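Local atomic coordinates of C-type diheme-containing protein (PDB entry 6H5L), a protein that binds two covalently attached c-type hemes and probably passes electrons within a large multiheme reductase complex of an anammox bacterium. Residues B[1-15]-B[86-99]. Sequence-based numbering, arbitrary orientation.
Sequences IEIPKEVTEEGKNVY and EEQRASVVPVLKSF. With HEC (heme c), chain L.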
# COMPACT_ATOMS: atom_id res chain seq x y z
N ILE B 1 29.79 15.97 -47.73
CA ILE B 1 30.36 16.54 -48.94
C ILE B 1 30.47 15.49 -50.04
O ILE B 1 29.67 14.56 -50.09
CB ILE B 1 31.74 17.18 -48.66
CG1 ILE B 1 32.42 16.49 -47.47
CG2 ILE B 1 31.58 18.67 -48.40
CD1 ILE B 1 32.98 15.12 -47.77
N GLU B 2 31.46 15.64 -50.92
CA GLU B 2 31.63 14.74 -52.05
C GLU B 2 32.43 13.52 -51.63
O GLU B 2 33.52 13.64 -51.06
CB GLU B 2 32.33 15.45 -53.21
CG GLU B 2 31.39 16.32 -54.02
CD GLU B 2 30.20 15.54 -54.56
OE1 GLU B 2 30.38 14.38 -54.96
OE2 GLU B 2 29.08 16.10 -54.57
N ILE B 3 31.88 12.34 -51.91
CA ILE B 3 32.52 11.07 -51.58
C ILE B 3 33.30 10.61 -52.81
O ILE B 3 32.70 10.46 -53.89
CB ILE B 3 31.49 10.01 -51.17
CG1 ILE B 3 30.61 10.55 -50.04
CG2 ILE B 3 32.19 8.73 -50.74
CD1 ILE B 3 29.48 9.63 -49.65
N PRO B 4 34.61 10.39 -52.71
CA PRO B 4 35.39 10.02 -53.89
C PRO B 4 35.13 8.59 -54.33
O PRO B 4 34.73 7.73 -53.53
CB PRO B 4 36.84 10.20 -53.42
CG PRO B 4 36.77 9.91 -51.95
CD PRO B 4 35.44 10.45 -51.49
N LYS B 5 35.34 8.34 -55.62
CA LYS B 5 35.39 6.98 -56.13
C LYS B 5 36.78 6.38 -56.01
O LYS B 5 36.91 5.16 -55.83
CB LYS B 5 34.96 6.96 -57.60
CG LYS B 5 33.68 7.73 -57.92
CD LYS B 5 32.47 7.09 -57.26
CE LYS B 5 31.19 7.77 -57.71
NZ LYS B 5 29.98 7.13 -57.13
N GLU B 6 37.81 7.21 -56.09
CA GLU B 6 39.19 6.75 -56.01
C GLU B 6 39.57 6.42 -54.57
O GLU B 6 39.06 7.01 -53.61
CB GLU B 6 40.13 7.81 -56.57
CG GLU B 6 39.86 9.24 -56.11
CD GLU B 6 38.90 9.99 -57.03
OE1 GLU B 6 37.81 10.37 -56.57
OE2 GLU B 6 39.25 10.18 -58.21
N VAL B 7 40.49 5.47 -54.43
CA VAL B 7 41.04 5.09 -53.14
C VAL B 7 42.30 5.90 -52.88
O VAL B 7 43.16 6.03 -53.76
CB VAL B 7 41.33 3.58 -53.09
CG1 VAL B 7 42.09 3.22 -51.82
CG2 VAL B 7 40.04 2.79 -53.19
N THR B 8 42.41 6.46 -51.68
CA THR B 8 43.50 7.34 -51.32
C THR B 8 44.33 6.72 -50.20
O THR B 8 43.90 5.79 -49.52
CB THR B 8 42.99 8.72 -50.88
OG1 THR B 8 42.49 8.63 -49.54
CG2 THR B 8 41.87 9.19 -51.79
N GLU B 9 45.54 7.26 -50.03
CA GLU B 9 46.39 6.84 -48.92
C GLU B 9 45.79 7.24 -47.58
O GLU B 9 45.89 6.49 -46.61
CB GLU B 9 47.80 7.42 -49.08
CG GLU B 9 48.69 6.63 -50.02
CD GLU B 9 49.06 5.27 -49.46
OE1 GLU B 9 49.53 5.21 -48.31
OE2 GLU B 9 48.88 4.26 -50.18
N GLU B 10 45.18 8.43 -47.51
CA GLU B 10 44.48 8.83 -46.30
C GLU B 10 43.36 7.85 -45.96
O GLU B 10 43.18 7.48 -44.80
CB GLU B 10 43.92 10.24 -46.45
CG GLU B 10 43.25 10.77 -45.20
CD GLU B 10 42.32 11.94 -45.48
OE1 GLU B 10 42.08 12.23 -46.67
OE2 GLU B 10 41.83 12.56 -44.52
N GLY B 11 42.61 7.42 -46.97
CA GLY B 11 41.55 6.45 -46.74
C GLY B 11 42.07 5.13 -46.20
O GLY B 11 41.45 4.52 -45.33
N LYS B 12 43.21 4.67 -46.72
CA LYS B 12 43.84 3.47 -46.19
C LYS B 12 44.19 3.64 -44.71
O LYS B 12 43.92 2.76 -43.89
CB LYS B 12 45.09 3.12 -46.99
CG LYS B 12 44.87 2.55 -48.38
CD LYS B 12 46.19 2.01 -48.93
CE LYS B 12 46.26 2.09 -50.44
NZ LYS B 12 45.82 0.84 -51.11
N ASN B 13 44.80 4.78 -44.37
CA ASN B 13 45.27 4.98 -43.00
C ASN B 13 44.11 5.10 -42.02
O ASN B 13 44.17 4.54 -40.92
CB ASN B 13 46.15 6.23 -42.93
CG ASN B 13 47.49 6.04 -43.62
OD1 ASN B 13 47.71 5.04 -44.31
ND2 ASN B 13 48.39 7.00 -43.44
N VAL B 14 43.05 5.82 -42.39
CA VAL B 14 41.90 5.97 -41.50
C VAL B 14 41.27 4.61 -41.21
O VAL B 14 40.96 4.28 -40.06
CB VAL B 14 40.88 6.96 -42.09
CG1 VAL B 14 39.65 7.04 -41.20
CG2 VAL B 14 41.51 8.33 -42.26
N TYR B 15 41.07 3.81 -42.26
CA TYR B 15 40.57 2.45 -42.05
C TYR B 15 41.51 1.64 -41.17
O TYR B 15 41.07 0.92 -40.27
CB TYR B 15 40.36 1.75 -43.40
CG TYR B 15 39.77 0.37 -43.27
CD1 TYR B 15 40.58 -0.74 -43.07
CD2 TYR B 15 38.39 0.18 -43.33
CE1 TYR B 15 40.04 -2.00 -42.93
CE2 TYR B 15 37.84 -1.08 -43.20
CZ TYR B 15 38.67 -2.17 -43.01
OH TYR B 15 38.12 -3.42 -42.88
N GLU B 86 34.64 15.13 -41.82
CA GLU B 86 33.80 14.84 -42.98
C GLU B 86 34.59 14.11 -44.06
O GLU B 86 34.14 13.10 -44.61
CB GLU B 86 33.22 16.14 -43.52
CG GLU B 86 31.76 16.08 -43.92
CD GLU B 86 31.07 17.43 -43.78
OE1 GLU B 86 30.79 17.84 -42.64
OE2 GLU B 86 30.82 18.08 -44.82
N GLU B 87 35.79 14.61 -44.37
CA GLU B 87 36.61 14.01 -45.42
C GLU B 87 37.11 12.63 -45.02
O GLU B 87 37.17 11.72 -45.85
CB GLU B 87 37.78 14.94 -45.74
CG GLU B 87 38.79 14.37 -46.71
CD GLU B 87 40.05 15.20 -46.79
OE1 GLU B 87 40.11 16.25 -46.12
OE2 GLU B 87 40.98 14.81 -47.53
N GLN B 88 37.49 12.45 -43.75
CA GLN B 88 38.01 11.17 -43.30
C GLN B 88 36.97 10.06 -43.45
O GLN B 88 37.27 8.97 -43.96
CB GLN B 88 38.47 11.26 -41.84
CG GLN B 88 39.81 11.97 -41.66
CD GLN B 88 40.21 12.08 -40.20
OE1 GLN B 88 39.41 12.46 -39.35
NE2 GLN B 88 41.46 11.73 -39.91
N ARG B 89 35.74 10.32 -43.02
CA ARG B 89 34.67 9.33 -43.17
C ARG B 89 34.35 9.07 -44.63
O ARG B 89 33.94 7.96 -44.99
CB ARG B 89 33.42 9.79 -42.43
CG ARG B 89 33.50 9.69 -40.92
CD ARG B 89 32.25 10.26 -40.28
NE ARG B 89 32.42 11.64 -39.86
CZ ARG B 89 31.44 12.53 -39.80
NH1 ARG B 89 30.21 12.20 -40.15
NH2 ARG B 89 31.69 13.77 -39.40
N ALA B 90 34.52 10.08 -45.49
CA ALA B 90 34.24 9.89 -46.91
C ALA B 90 35.36 9.14 -47.62
O ALA B 90 35.10 8.44 -48.61
CB ALA B 90 34.01 11.25 -47.58
N SER B 91 36.60 9.25 -47.14
CA SER B 91 37.73 8.61 -47.80
C SER B 91 37.78 7.11 -47.56
O SER B 91 38.46 6.40 -48.31
CB SER B 91 39.04 9.25 -47.34
OG SER B 91 39.30 8.97 -45.98
N VAL B 92 37.08 6.60 -46.54
CA VAL B 92 37.06 5.16 -46.28
C VAL B 92 35.93 4.45 -46.99
O VAL B 92 35.91 3.20 -47.02
CB VAL B 92 36.97 4.86 -44.77
CG1 VAL B 92 38.15 5.44 -44.03
CG2 VAL B 92 35.66 5.38 -44.20
N VAL B 93 34.97 5.18 -47.56
CA VAL B 93 33.91 4.55 -48.34
C VAL B 93 34.46 3.69 -49.48
O VAL B 93 34.06 2.52 -49.59
CB VAL B 93 32.90 5.60 -48.82
CG1 VAL B 93 31.84 4.96 -49.71
CG2 VAL B 93 32.26 6.30 -47.64
N PRO B 94 35.36 4.19 -50.34
CA PRO B 94 35.89 3.31 -51.40
C PRO B 94 36.71 2.16 -50.85
O PRO B 94 36.75 1.09 -51.48
CB PRO B 94 36.75 4.25 -52.25
CG PRO B 94 36.33 5.63 -51.87
CD PRO B 94 35.94 5.54 -50.44
N VAL B 95 37.38 2.34 -49.71
CA VAL B 95 38.13 1.25 -49.10
C VAL B 95 37.19 0.10 -48.76
O VAL B 95 37.49 -1.07 -49.03
CB VAL B 95 38.88 1.75 -47.85
CG1 VAL B 95 39.73 0.63 -47.26
CG2 VAL B 95 39.74 2.96 -48.19
N LEU B 96 36.04 0.41 -48.16
CA LEU B 96 35.03 -0.61 -47.89
C LEU B 96 34.49 -1.21 -49.18
O LEU B 96 34.19 -2.41 -49.23
CB LEU B 96 33.90 -0.02 -47.05
CG LEU B 96 34.01 -0.07 -45.53
CD1 LEU B 96 35.24 0.67 -45.02
CD2 LEU B 96 32.75 0.47 -44.87
N LYS B 97 34.36 -0.39 -50.23
CA LYS B 97 33.86 -0.89 -51.50
C LYS B 97 34.86 -1.82 -52.17
O LYS B 97 34.46 -2.76 -52.87
CB LYS B 97 33.51 0.27 -52.43
CG LYS B 97 32.44 1.20 -51.89
CD LYS B 97 32.13 2.33 -52.87
CE LYS B 97 31.41 1.80 -54.10
NZ LYS B 97 31.10 2.89 -55.07
N SER B 98 36.16 -1.58 -51.98
CA SER B 98 37.18 -2.40 -52.62
C SER B 98 37.28 -3.80 -52.03
O SER B 98 37.98 -4.65 -52.60
CB SER B 98 38.55 -1.71 -52.51
OG SER B 98 39.05 -1.77 -51.19
N PHE B 99 36.59 -4.08 -50.92
CA PHE B 99 36.65 -5.40 -50.31
C PHE B 99 35.77 -6.42 -51.01
O PHE B 99 35.97 -7.63 -50.81
CB PHE B 99 36.24 -5.31 -48.83
CG PHE B 99 37.18 -4.50 -47.99
CD1 PHE B 99 38.55 -4.57 -48.19
CD2 PHE B 99 36.70 -3.66 -46.99
CE1 PHE B 99 39.42 -3.82 -47.41
CE2 PHE B 99 37.56 -2.92 -46.21
CZ PHE B 99 38.92 -3.00 -46.42
FE HEC L . 31.95 -0.93 -38.08
CHA HEC L . 29.02 -2.48 -38.97
CHB HEC L . 31.86 0.86 -41.03
CHC HEC L . 34.92 0.61 -37.26
CHD HEC L . 32.13 -2.78 -35.18
NA HEC L . 30.68 -0.83 -39.70
C1A HEC L . 29.53 -1.57 -39.86
C2A HEC L . 28.91 -1.22 -41.12
C3A HEC L . 29.71 -0.29 -41.71
C4A HEC L . 30.82 -0.03 -40.81
CMA HEC L . 29.55 0.44 -43.06
CAA HEC L . 27.59 -1.91 -41.57
CBA HEC L . 26.78 -1.31 -42.71
CGA HEC L . 25.59 -2.20 -42.98
O1A HEC L . 25.63 -3.40 -42.61
O2A HEC L . 24.60 -1.71 -43.58
NB HEC L . 33.17 0.46 -38.99
C1B HEC L . 32.93 1.09 -40.19
C2B HEC L . 33.99 2.05 -40.41
C3B HEC L . 34.84 1.98 -39.37
C4B HEC L . 34.33 0.98 -38.46
CMB HEC L . 34.12 2.97 -41.64
CAB HEC L . 36.12 2.81 -39.15
CBB HEC L . 35.78 4.29 -38.86
NC HEC L . 33.28 -1.06 -36.52
C1C HEC L . 34.44 -0.33 -36.37
C2C HEC L . 34.99 -0.61 -35.06
C3C HEC L . 34.30 -1.64 -34.56
C4C HEC L . 33.16 -1.88 -35.42
CMC HEC L . 36.38 -0.13 -34.59
CAC HEC L . 34.56 -2.36 -33.21
CBC HEC L . 34.30 -1.39 -32.03
ND HEC L . 30.77 -2.40 -37.21
C1D HEC L . 31.04 -3.02 -35.99
C2D HEC L . 29.99 -3.98 -35.71
C3D HEC L . 29.02 -3.88 -36.90
C4D HEC L . 29.59 -2.88 -37.77
CMD HEC L . 29.88 -4.89 -34.48
CAD HEC L . 27.72 -4.67 -37.13
CBD HEC L . 26.59 -4.04 -36.32
CGD HEC L . 25.33 -4.85 -36.50
O1D HEC L . 24.92 -5.06 -37.67
O2D HEC L . 24.74 -5.26 -35.47
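Tyr15 packs against Val95, Leu96 and Phe99 at the heme-side end of a largely apolar contact. Leu96 CD1 meets the edge of the Tyr15 ring, 3.6 Å from Tyr15 CD2, while Phe99 CZ lies over one face near the rim; the two ring planes are inclined at 57°. With CG anti to the backbone N (chi1 -177°), the tyrosine crosses Val95 obliquely, and its hydroxyl is hydrogen-bonded to Gly24 O. A leucine in place of Tyr15 would probably leave Gly24 O without this donor and open a gap beside Phe99. Val14 CG1 meets Val92 CG1 at 3.6 Å, and toward the N-terminus Val7 packs on Pro94 and Ile3 CG2 on Val93.

Backbone proximity is greatest at Gly11, whose CA makes a CH...O contact of 3.5 Å with Ser91 O. Thr8 OG1 caps the helix by accepting from Gly11 N at 2.8 Å.

Among charged groups, Ile1 N forms a long salt bridge with Glu86 OE2, whereas the Glu10 and Glu87 carboxylates, planes nearly perpendicular, are like charges close together, probably unfavourable unless screened.

The axes of helices 9-15 and 86-91 cross at -89°, consistent with the packing of N- and C-terminal helices in the cytochrome c fold; here Val92 and Leu96 line the pocket of the heme c ligated by His23.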